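Local coordinates for protein ornithine cyclodeaminase (Methanococcus maripaludis S2, PDB 3C2Q) that converts L-ornithine to L-proline with release of ammonia, using NAD(+) as its cofactor, at residues E122-E125 / I126-E129; G142-A145 / I146-G150; Y206-N209 / A210-A214; T308-K311 / L312-G316. One frame throughout, in Å; residues are numbered along the deposited sequence.

Interaction 1: E122-E125 / I126-E129; sequences EMHE and IREE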
loop_
_atom_site.group_PDB
_atom_site.type_symbol
_atom_site.label_atom_id
_atom_site.label_comp_id
_atom_site.label_asym_id
_atom_site.label_seq_id
_atom_site.Cartn_x
_atom_site.Cartn_y
_atom_site.Cartn_z
ATOM N N GLU B 122 15.829 -13.750 -20.097
ATOM C CA GLU B 122 15.465 -15.075 -19.643
ATOM C C GLU B 122 14.283 -15.690 -20.407
ATOM O O GLU B 122 14.330 -16.878 -20.766
ATOM C CB GLU B 122 15.238 -15.099 -18.132
ATOM C CG GLU B 122 15.600 -16.444 -17.543
ATOM C CD GLU B 122 15.548 -16.482 -16.023
ATOM O OE1 GLU B 122 15.523 -15.387 -15.380
ATOM O OE2 GLU B 122 15.537 -17.624 -15.480
HETATM N N MSE B 123 13.235 -14.911 -20.679
HETATM C CA MSE B 123 12.102 -15.422 -21.447
HETATM C C MSE B 123 12.547 -15.837 -22.876
HETATM O O MSE B 123 12.076 -16.826 -23.429
HETATM C CB MSE B 123 11.000 -14.371 -21.565
HETATM C CG MSE B 123 10.306 -14.035 -20.231
HETATM SE SE MSE B 123 9.025 -12.594 -20.550
HETATM C CE MSE B 123 7.733 -13.436 -21.738
ATOM N N HIS B 124 13.443 -15.053 -23.459
ATOM C CA HIS B 124 13.955 -15.350 -24.800
ATOM C C HIS B 124 14.737 -16.668 -24.790
ATOM O O HIS B 124 14.508 -17.535 -25.624
ATOM C CB HIS B 124 14.808 -14.196 -25.311
ATOM C CG HIS B 124 15.258 -14.371 -26.728
ATOM N ND1 HIS B 124 14.519 -13.927 -27.803
ATOM C CD2 HIS B 124 16.366 -14.954 -27.242
ATOM C CE1 HIS B 124 15.159 -14.216 -28.920
ATOM N NE2 HIS B 124 16.285 -14.836 -28.606
ATOM N N GLU B 125 15.622 -16.826 -23.813
ATOM C CA GLU B 125 16.379 -18.060 -23.644
ATOM C C GLU B 125 15.459 -19.256 -23.429
ATOM O O GLU B 125 15.648 -20.320 -24.038
ATOM C CB GLU B 125 17.320 -17.937 -22.447
ATOM C CG GLU B 125 18.460 -16.977 -22.655
ATOM C CD GLU B 125 19.269 -16.748 -21.372
ATOM O OE1 GLU B 125 18.752 -16.993 -20.247
ATOM O OE2 GLU B 125 20.429 -16.295 -21.482
ATOM N N ILE B 126 14.464 -19.093 -22.554
ATOM C CA ILE B 126 13.522 -20.162 -22.265
ATOM C C ILE B 126 12.671 -20.540 -23.492
ATOM O O ILE B 126 12.449 -21.736 -23.750
ATOM C CB ILE B 126 12.648 -19.838 -20.990
ATOM C CG1 ILE B 126 13.497 -19.959 -19.717
ATOM C CG2 ILE B 126 11.396 -20.723 -20.934
ATOM C CD1 ILE B 126 12.919 -19.228 -18.468
ATOM N N ARG B 127 12.214 -19.557 -24.256
ATOM C CA ARG B 127 11.446 -19.858 -25.465
ATOM C C ARG B 127 12.287 -20.654 -26.481
ATOM O O ARG B 127 11.765 -21.581 -27.094
ATOM C CB ARG B 127 10.909 -18.617 -26.154
ATOM C CG ARG B 127 9.903 -18.981 -27.237
ATOM C CD ARG B 127 9.563 -17.852 -28.175
ATOM N NE ARG B 127 10.741 -17.111 -28.625
ATOM C CZ ARG B 127 10.707 -16.132 -29.528
ATOM N NH1 ARG B 127 9.565 -15.807 -30.097
ATOM N NH2 ARG B 127 11.820 -15.482 -29.883
ATOM N N GLU B 128 13.547 -20.249 -26.660
ATOM C CA GLU B 128 14.519 -20.947 -27.519
ATOM C C GLU B 128 14.649 -22.412 -27.146
ATOM O O GLU B 128 14.494 -23.271 -28.004
ATOM C CB GLU B 128 15.896 -20.286 -27.446
ATOM C CG GLU B 128 16.005 -18.934 -28.168
ATOM C CD GLU B 128 15.781 -19.030 -29.683
ATOM O OE1 GLU B 128 16.099 -20.093 -30.276
ATOM O OE2 GLU B 128 15.290 -18.043 -30.280
ATOM N N GLU B 129 14.907 -22.693 -25.872
ATOM C CA GLU B 129 14.943 -24.066 -25.370
ATOM C C GLU B 129 13.634 -24.858 -25.516
ATOM O O GLU B 129 13.659 -26.048 -25.860
ATOM C CB GLU B 129 15.446 -24.121 -23.928
ATOM C CG GLU B 129 16.927 -23.779 -23.795
ATOM C CD GLU B 129 17.840 -24.633 -24.725
ATOM O OE1 GLU B 129 17.909 -25.875 -24.506
ATOM O OE2 GLU B 129 18.476 -24.047 -25.659
HETATM O O HOH W 1 13.545 -17.040 -28.325
#
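Four consecutive i to i+4 bonds, from the amides of Ile126, Arg127, Glu128 and Glu129 back to the carbonyls of Glu122, Met123, His124 and Glu125, make this about two regular turns of the α-helix 112-133, the helix that leads into strand 138-142 of the parallel Rossmann-type sheet. The polar work on one side is done by His124, Arg127 and Glu128, which gather round a single water. That water donates hydrogen bonds to His124 O, at 2.9 Å, and to Glu128 OE2. It accepts from Arg127 NH2 at 2.8 Å, lying in the plane of the guanidinium at its edge. It also sits over the centre of the His124 imidazole, 3.2 Å above the ring plane. The ring gets there because CG lies anti to the backbone N (chi1 -174°), which swings it towards the C-terminal end of the helix and alongside Glu128, whose own chain folds back at chi2. Arg127 NH2 comes to the ring obliquely, with the guanidinium turned 57° from the imidazole. The other amino group, Arg127 NH1, bonds to Leu161 O and forms a salt bridge with Glu342, while Tyr163 adds a cation-pi contact; Arg127 thus ties this helix to the loop at Leu161 and to helix 327-342. Towards the sheet, Met123, a selenomethionine, and Ile126 pack on strands 138-142 and 276-280. Glu122, salt-bridged to Lys298, keeps its aliphatic part against the isoleucine: Glu122 CG stands 4.0 Å from Ile126 CD1.

Interaction 2: G142-A145 / I146-G150; sequences GGPA and IIHTG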
loop_
_atom_site.group_PDB
_atom_site.type_symbol
_atom_site.label_atom_id
_atom_site.label_comp_id
_atom_site.label_asym_id
_atom_site.label_seq_id
_atom_site.Cartn_x
_atom_site.Cartn_y
_atom_site.Cartn_z
ATOM N N GLY B 142 -2.543 -14.708 -14.256
ATOM C CA GLY B 142 -2.935 -13.313 -14.450
ATOM C C GLY B 142 -4.285 -12.917 -13.897
ATOM O O GLY B 142 -5.197 -13.758 -13.808
ATOM N N GLY B 143 -4.413 -11.655 -13.496
ATOM C CA GLY B 143 -5.709 -11.127 -13.051
ATOM C C GLY B 143 -6.224 -10.075 -14.018
ATOM O O GLY B 143 -5.484 -9.617 -14.897
ATOM N N PRO B 144 -7.482 -9.664 -13.852
ATOM C CA PRO B 144 -8.096 -8.761 -14.816
ATOM C C PRO B 144 -7.461 -7.372 -14.901
ATOM O O PRO B 144 -7.704 -6.671 -15.883
ATOM C CB PRO B 144 -9.546 -8.651 -14.318
ATOM C CG PRO B 144 -9.475 -8.956 -12.844
ATOM C CD PRO B 144 -8.418 -10.024 -12.758
ATOM N N ALA B 145 -6.644 -6.973 -13.911
ATOM C CA ALA B 145 -5.954 -5.685 -14.019
ATOM C C ALA B 145 -5.038 -5.580 -15.218
ATOM O O ALA B 145 -4.735 -4.468 -15.683
ATOM C CB ALA B 145 -5.168 -5.335 -12.713
ATOM N N ILE B 146 -4.576 -6.723 -15.722
ATOM C CA ILE B 146 -3.804 -6.756 -16.957
ATOM C C ILE B 146 -4.605 -6.022 -18.016
ATOM O O ILE B 146 -4.051 -5.221 -18.769
ATOM C CB ILE B 146 -3.542 -8.210 -17.445
ATOM C CG1 ILE B 146 -2.547 -8.922 -16.507
ATOM C CG2 ILE B 146 -2.965 -8.212 -18.898
ATOM C CD1 ILE B 146 -2.593 -10.462 -16.712
ATOM N N ILE B 147 -5.912 -6.305 -18.069
ATOM C CA ILE B 147 -6.779 -5.720 -19.100
ATOM C C ILE B 147 -7.126 -4.274 -18.763
ATOM O O ILE B 147 -7.002 -3.364 -19.614
ATOM C CB ILE B 147 -8.111 -6.539 -19.332
ATOM C CG1 ILE B 147 -7.833 -8.042 -19.437
ATOM C CG2 ILE B 147 -8.831 -6.032 -20.607
ATOM C CD1 ILE B 147 -6.728 -8.437 -20.501
ATOM N N HIS B 148 -7.529 -4.045 -17.510
ATOM C CA HIS B 148 -7.909 -2.694 -17.097
ATOM C C HIS B 148 -6.819 -1.678 -17.306
ATOM O O HIS B 148 -7.122 -0.528 -17.599
ATOM C CB HIS B 148 -8.321 -2.635 -15.606
ATOM C CG HIS B 148 -9.358 -3.637 -15.225
ATOM N ND1 HIS B 148 -10.332 -4.091 -16.100
ATOM C CD2 HIS B 148 -9.553 -4.300 -14.059
ATOM C CE1 HIS B 148 -11.086 -4.983 -15.485
ATOM N NE2 HIS B 148 -10.646 -5.117 -14.238
ATOM N N THR B 149 -5.563 -2.092 -17.148
ATOM C CA THR B 149 -4.416 -1.158 -17.255
ATOM C C THR B 149 -3.827 -1.046 -18.669
ATOM O O THR B 149 -2.822 -0.354 -18.869
ATOM C CB THR B 149 -3.271 -1.565 -16.294
ATOM O OG1 THR B 149 -2.804 -2.864 -16.645
ATOM C CG2 THR B 149 -3.729 -1.568 -14.868
ATOM N N GLY B 150 -4.452 -1.708 -19.642
ATOM C CA GLY B 150 -4.017 -1.592 -21.053
ATOM C C GLY B 150 -2.883 -2.525 -21.407
ATOM O O GLY B 150 -2.250 -2.352 -22.451
#
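Pro144 CB lies 3.7 Å from His148 NE2, bringing together the turn after strand 138-142 of the Rossmann fold and the last residue of the short helix 145-148. In the classical dinucleotide-binding fold this is the glycine-rich turn after the first strand, and the neighbourhood agrees: Pro144 packs on Ala172 and Thr149 on Val327, both probable NAD(+)-binding residues. The backbone bonds come first. Ile146 N closes a tight turn onto Gly143 O, and Pro144 O then accepts twice, from Ile147 N above the carbonyl plane and from His148 N within it. Ala145 O is also held by two donors, Thr149 N (2.9 Å) and Thr149 OG1 (2.7 Å), which reach it from opposite faces of its plane. The hydroxyl can do so because chi1 of 61° sets OG1 between the backbone N and the carbonyl carbon. Gly150, with positive phi, completes a Schellman motif that ends the helix. Among the apolar contacts, the CD1 end of Ile146 reaches back over the turn to Gly142 CA (3.7 Å). A second subunit joins through the backbone of Thr149 and packs its Glu109 on Ala145 and His148. The imidazole has partners of its own: His148 ND1 bonds to Ser186 OG, and His176 meets the ring edge-to-face. One face of the His148 ring is covered by Pro144 O, 3.4 Å above the plane and over its centre.

Interaction 3: Y206-N209 / A210-A214; sequences YAIN and AINDA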
loop_
_atom_site.group_PDB
_atom_site.type_symbol
_atom_site.label_atom_id
_atom_site.label_comp_id
_atom_site.label_asym_id
_atom_site.label_seq_id
_atom_site.Cartn_x
_atom_site.Cartn_y
_atom_site.Cartn_z
ATOM N N TYR B 206 -22.480 -8.127 -22.000
ATOM C CA TYR B 206 -22.639 -8.458 -23.428
ATOM C C TYR B 206 -21.573 -9.448 -23.842
ATOM O O TYR B 206 -21.848 -10.373 -24.608
ATOM C CB TYR B 206 -22.558 -7.251 -24.349
ATOM C CG TYR B 206 -23.649 -6.244 -24.254
ATOM C CD1 TYR B 206 -24.906 -6.568 -23.724
ATOM C CD2 TYR B 206 -23.454 -4.969 -24.776
ATOM C CE1 TYR B 206 -25.895 -5.640 -23.645
ATOM C CE2 TYR B 206 -24.450 -4.019 -24.729
ATOM C CZ TYR B 206 -25.670 -4.357 -24.169
ATOM O OH TYR B 206 -26.645 -3.393 -24.107
ATOM N N ALA B 207 -20.341 -9.283 -23.338
ATOM C CA ALA B 207 -19.262 -10.205 -23.705
ATOM C C ALA B 207 -19.481 -11.625 -23.153
ATOM O O ALA B 207 -19.247 -12.629 -23.846
ATOM C CB ALA B 207 -17.858 -9.648 -23.274
ATOM N N ILE B 208 -19.942 -11.707 -21.909
ATOM C CA ILE B 208 -20.249 -13.022 -21.312
ATOM C C ILE B 208 -21.409 -13.669 -22.121
ATOM O O ILE B 208 -21.343 -14.845 -22.464
ATOM C CB ILE B 208 -20.645 -12.866 -19.830
ATOM C CG1 ILE B 208 -19.413 -12.437 -18.988
ATOM C CG2 ILE B 208 -21.278 -14.196 -19.241
ATOM C CD1 ILE B 208 -19.790 -11.792 -17.615
ATOM N N ASN B 209 -22.442 -12.884 -22.402
ATOM C CA ASN B 209 -23.630 -13.377 -23.161
ATOM C C ASN B 209 -23.209 -13.948 -24.515
ATOM O O ASN B 209 -23.658 -15.014 -24.927
ATOM C CB ASN B 209 -24.649 -12.251 -23.326
ATOM C CG ASN B 209 -26.056 -12.780 -23.549
ATOM O OD1 ASN B 209 -26.425 -13.797 -22.968
ATOM N ND2 ASN B 209 -26.848 -12.087 -24.372
ATOM N N ALA B 210 -22.281 -13.269 -25.173
ATOM C CA ALA B 210 -21.776 -13.689 -26.476
ATOM C C ALA B 210 -21.048 -15.021 -26.419
ATOM O O ALA B 210 -21.228 -15.889 -27.303
ATOM C CB ALA B 210 -20.894 -12.574 -27.101
ATOM N N ILE B 211 -20.269 -15.238 -25.353
ATOM C CA ILE B 211 -19.551 -16.492 -25.212
ATOM C C ILE B 211 -20.511 -17.619 -24.799
ATOM O O ILE B 211 -20.376 -18.733 -25.321
ATOM C CB ILE B 211 -18.315 -16.415 -24.233
ATOM C CG1 ILE B 211 -17.328 -15.313 -24.677
ATOM C CG2 ILE B 211 -17.571 -17.770 -24.144
ATOM C CD1 ILE B 211 -16.758 -15.500 -26.087
ATOM N N ASN B 212 -21.429 -17.352 -23.866
ATOM C CA ASN B 212 -22.465 -18.310 -23.516
ATOM C C ASN B 212 -23.229 -18.765 -24.774
ATOM O O ASN B 212 -23.399 -19.952 -24.985
ATOM C CB ASN B 212 -23.439 -17.737 -22.499
ATOM C CG ASN B 212 -22.847 -17.702 -21.083
ATOM O OD1 ASN B 212 -21.753 -18.217 -20.851
ATOM N ND2 ASN B 212 -23.564 -17.095 -20.157
ATOM N N ASP B 213 -23.605 -17.804 -25.613
ATOM C CA ASP B 213 -24.311 -18.077 -26.885
ATOM C C ASP B 213 -23.484 -18.933 -27.830
ATOM O O ASP B 213 -23.959 -19.951 -28.374
ATOM C CB ASP B 213 -24.725 -16.761 -27.557
ATOM C CG ASP B 213 -25.737 -16.979 -28.708
ATOM O OD1 ASP B 213 -26.489 -17.960 -28.649
ATOM O OD2 ASP B 213 -25.772 -16.169 -29.639
ATOM N N ALA B 214 -22.220 -18.567 -28.001
ATOM C CA ALA B 214 -21.332 -19.348 -28.841
ATOM C C ALA B 214 -21.139 -20.758 -28.312
ATOM O O ALA B 214 -20.938 -21.691 -29.105
ATOM C CB ALA B 214 -19.984 -18.646 -29.020
#
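Ile208 and Asn212 stand one turn apart on the α-helix 203-214 and lie side by side, pointing the same way. Their main link is a backbone bond, Asn212 N to Ile208 O at 2.9 Å, almost perfectly straight at 178°. Equivalent bonds run from Ala210 to Tyr206, from Ile211 to Ala207 and from Asp213 to Asn209. The side-chain touch is van der Waals: Ile208 CG2, anti to the backbone N, leans forward along the helix and meets Asn212 ND2 at 3.8 Å. The buried Ala207 and Ile208 rest on helix 171-183, while Ile211 fills in against Ile253, Pro254 and helix 217-222.

The polar ends serve another chain. Asn209 OD1 accepts from Leu22 N, Asn212 ND2 donates to Ser20 O, and Asp213 OD1 pairs with Lys18 NZ, all three partners belonging to the third subunit. Apolar packing joins in at this subunit interface, with Tyr206 on Phe26 and both asparagines on Ile68 of that same chain. The helix is thus amphipathic, Ala207, Ile208 and Ile211 facing inward, and the chemistry implies that the polar side chains at the interface depend on specific groups of the neighbouring subunit to satisfy them.

Interaction 4: T308-K311 / L312-G316; sequences TVTK and LMDRG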
loop_
_atom_site.group_PDB
_atom_site.type_symbol
_atom_site.label_atom_id
_atom_site.label_comp_id
_atom_site.label_asym_id
_atom_site.label_seq_id
_atom_site.Cartn_x
_atom_site.Cartn_y
_atom_site.Cartn_z
ATOM N N THR B 308 1.045 -7.644 -1.797
ATOM C CA THR B 308 0.770 -8.867 -2.553
ATOM C C THR B 308 1.976 -9.792 -2.685
ATOM O O THR B 308 1.859 -11.019 -2.470
ATOM C CB THR B 308 0.101 -8.549 -3.944
ATOM O OG1 THR B 308 -1.192 -8.009 -3.676
ATOM C CG2 THR B 308 -0.086 -9.822 -4.818
ATOM N N VAL B 309 3.135 -9.229 -3.032
ATOM C CA VAL B 309 4.331 -10.017 -3.185
ATOM C C VAL B 309 4.744 -10.535 -1.805
ATOM O O VAL B 309 5.158 -11.682 -1.662
ATOM C CB VAL B 309 5.495 -9.190 -3.756
ATOM C CG1 VAL B 309 6.678 -10.107 -4.046
ATOM C CG2 VAL B 309 5.054 -8.449 -5.045
ATOM N N THR B 310 4.628 -9.690 -0.789
ATOM C CA THR B 310 5.008 -10.128 0.567
ATOM C C THR B 310 4.099 -11.288 1.054
ATOM O O THR B 310 4.578 -12.222 1.736
ATOM C CB THR B 310 4.959 -8.941 1.553
ATOM O OG1 THR B 310 5.993 -7.999 1.193
ATOM C CG2 THR B 310 5.258 -9.429 2.952
ATOM N N LYS B 311 2.794 -11.204 0.767
ATOM C CA LYS B 311 1.849 -12.286 1.141
ATOM C C LYS B 311 2.271 -13.601 0.497
ATOM O O LYS B 311 2.224 -14.694 1.142
ATOM C CB LYS B 311 0.439 -11.931 0.700
ATOM C CG LYS B 311 -0.240 -10.973 1.687
ATOM C CD LYS B 311 -1.534 -10.421 1.104
ATOM C CE LYS B 311 -2.214 -9.501 2.113
ATOM N NZ LYS B 311 -3.103 -8.578 1.362
ATOM N N LEU B 312 2.664 -13.507 -0.761
ATOM C CA LEU B 312 3.118 -14.681 -1.482
ATOM C C LEU B 312 4.329 -15.321 -0.823
ATOM O O LEU B 312 4.359 -16.536 -0.604
ATOM C CB LEU B 312 3.418 -14.348 -2.949
ATOM C CG LEU B 312 4.153 -15.403 -3.784
ATOM C CD1 LEU B 312 3.125 -16.484 -4.145
ATOM C CD2 LEU B 312 4.664 -14.736 -5.054
HETATM N N MSE B 313 5.338 -14.515 -0.535
HETATM C CA MSE B 313 6.561 -15.025 0.086
HETATM C C MSE B 313 6.337 -15.498 1.519
HETATM O O MSE B 313 6.905 -16.524 1.921
HETATM C CB MSE B 313 7.675 -13.994 0.016
HETATM C CG MSE B 313 7.984 -13.614 -1.438
HETATM SE SE MSE B 313 9.389 -12.272 -1.448
HETATM C CE MSE B 313 10.969 -13.464 -1.211
ATOM N N ASP B 314 5.468 -14.799 2.254
ATOM C CA ASP B 314 5.060 -15.232 3.596
ATOM C C ASP B 314 4.354 -16.606 3.640
ATOM O O ASP B 314 4.346 -17.268 4.688
ATOM C CB ASP B 314 4.189 -14.176 4.286
ATOM C CG ASP B 314 5.011 -13.176 5.077
ATOM O OD1 ASP B 314 6.214 -13.428 5.338
ATOM O OD2 ASP B 314 4.447 -12.146 5.482
ATOM N N ARG B 315 3.744 -17.012 2.533
ATOM C CA ARG B 315 3.047 -18.294 2.460
ATOM C C ARG B 315 3.903 -19.400 1.783
ATOM O O ARG B 315 3.373 -20.437 1.314
ATOM C CB ARG B 315 1.699 -18.106 1.797
ATOM C CG ARG B 315 0.722 -17.396 2.729
ATOM C CD ARG B 315 -0.368 -16.734 1.976
ATOM N NE ARG B 315 -1.361 -16.155 2.899
ATOM C CZ ARG B 315 -1.243 -14.972 3.501
ATOM N NH1 ARG B 315 -0.161 -14.239 3.277
ATOM N NH2 ARG B 315 -2.226 -14.519 4.298
ATOM N N GLY B 316 5.212 -19.190 1.716
ATOM C CA GLY B 316 6.116 -20.285 1.344
ATOM C C GLY B 316 6.874 -20.145 0.047
ATOM O O GLY B 316 7.895 -20.799 -0.134
#
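The guanidinium of Arg315 takes Lys311 O at its edge, only 7° out of its plane, through a bond from NH1 of 3.2 Å. The same amino group also lies beside the lysine chain, with Lys311 CB at 3.5 Å from Arg315 NH1. A chi1 of -73° puts Arg315 CG beside the backbone N and anti to the carbonyl carbon; the chain, extended from CG to NE, then carries the guanidinium along Lys311, the two side chains pointing the same way. Their charged ends stay apart, Lys311 NZ lying 6.7 Å from Arg315 NH1. Arg315 NH2 forms a salt bridge with Glu109 of the fourth subunit, whose carboxylate probably offsets the positive charge gathered here, and Arg315 also packs on His148 of the third subunit.

The Asp314 side chain lies alongside that of Thr310, pointing the same way, Asp314 OD2 3.8 Å from Thr310 CG2; OD2 also bonds to Ser104 OG of the fourth subunit. Asp314 N reaches Thr310 O at 2.8 Å, one of three regular helical bonds. The fourth, from Arg315 N to Lys311 O, is weak; Arg315 NH1 supplies Lys311 O with a better-angled donor (163°). On another side of the helix Val309 CG1 meets the selenium of Met313, and Val309 and Leu312 both pack on Cys301. The whole is the C-terminal end of helix 306-314 in the beta-alpha-beta unit 298-303, 306-314, 321-324 of the Rossmann fold.

How the interactions relate
All four are local contacts within the Rossmann-fold region, three along helices and interaction 2 at a strand-to-helix turn. None touches another within the chain, but across the assembly Arg315 of interaction 4 packs on His148 of the third subunit, a residue of interaction 2. Interactions 2 and 4 both border the probable NAD(+) site: between side chains, Thr149 is about 4 Å from Val327 and Thr308 about 3 Å from Asp303. Thr149 also lies about 4 Å from an imidazole, probably from the crystallisation liquor. Ile208 of interaction 3 is about 5 Å from Asn171 and Asp250, Met123 of interaction 1 about 12 Å from Val327. Centres of interactions 3 and 4 are 36 Å apart.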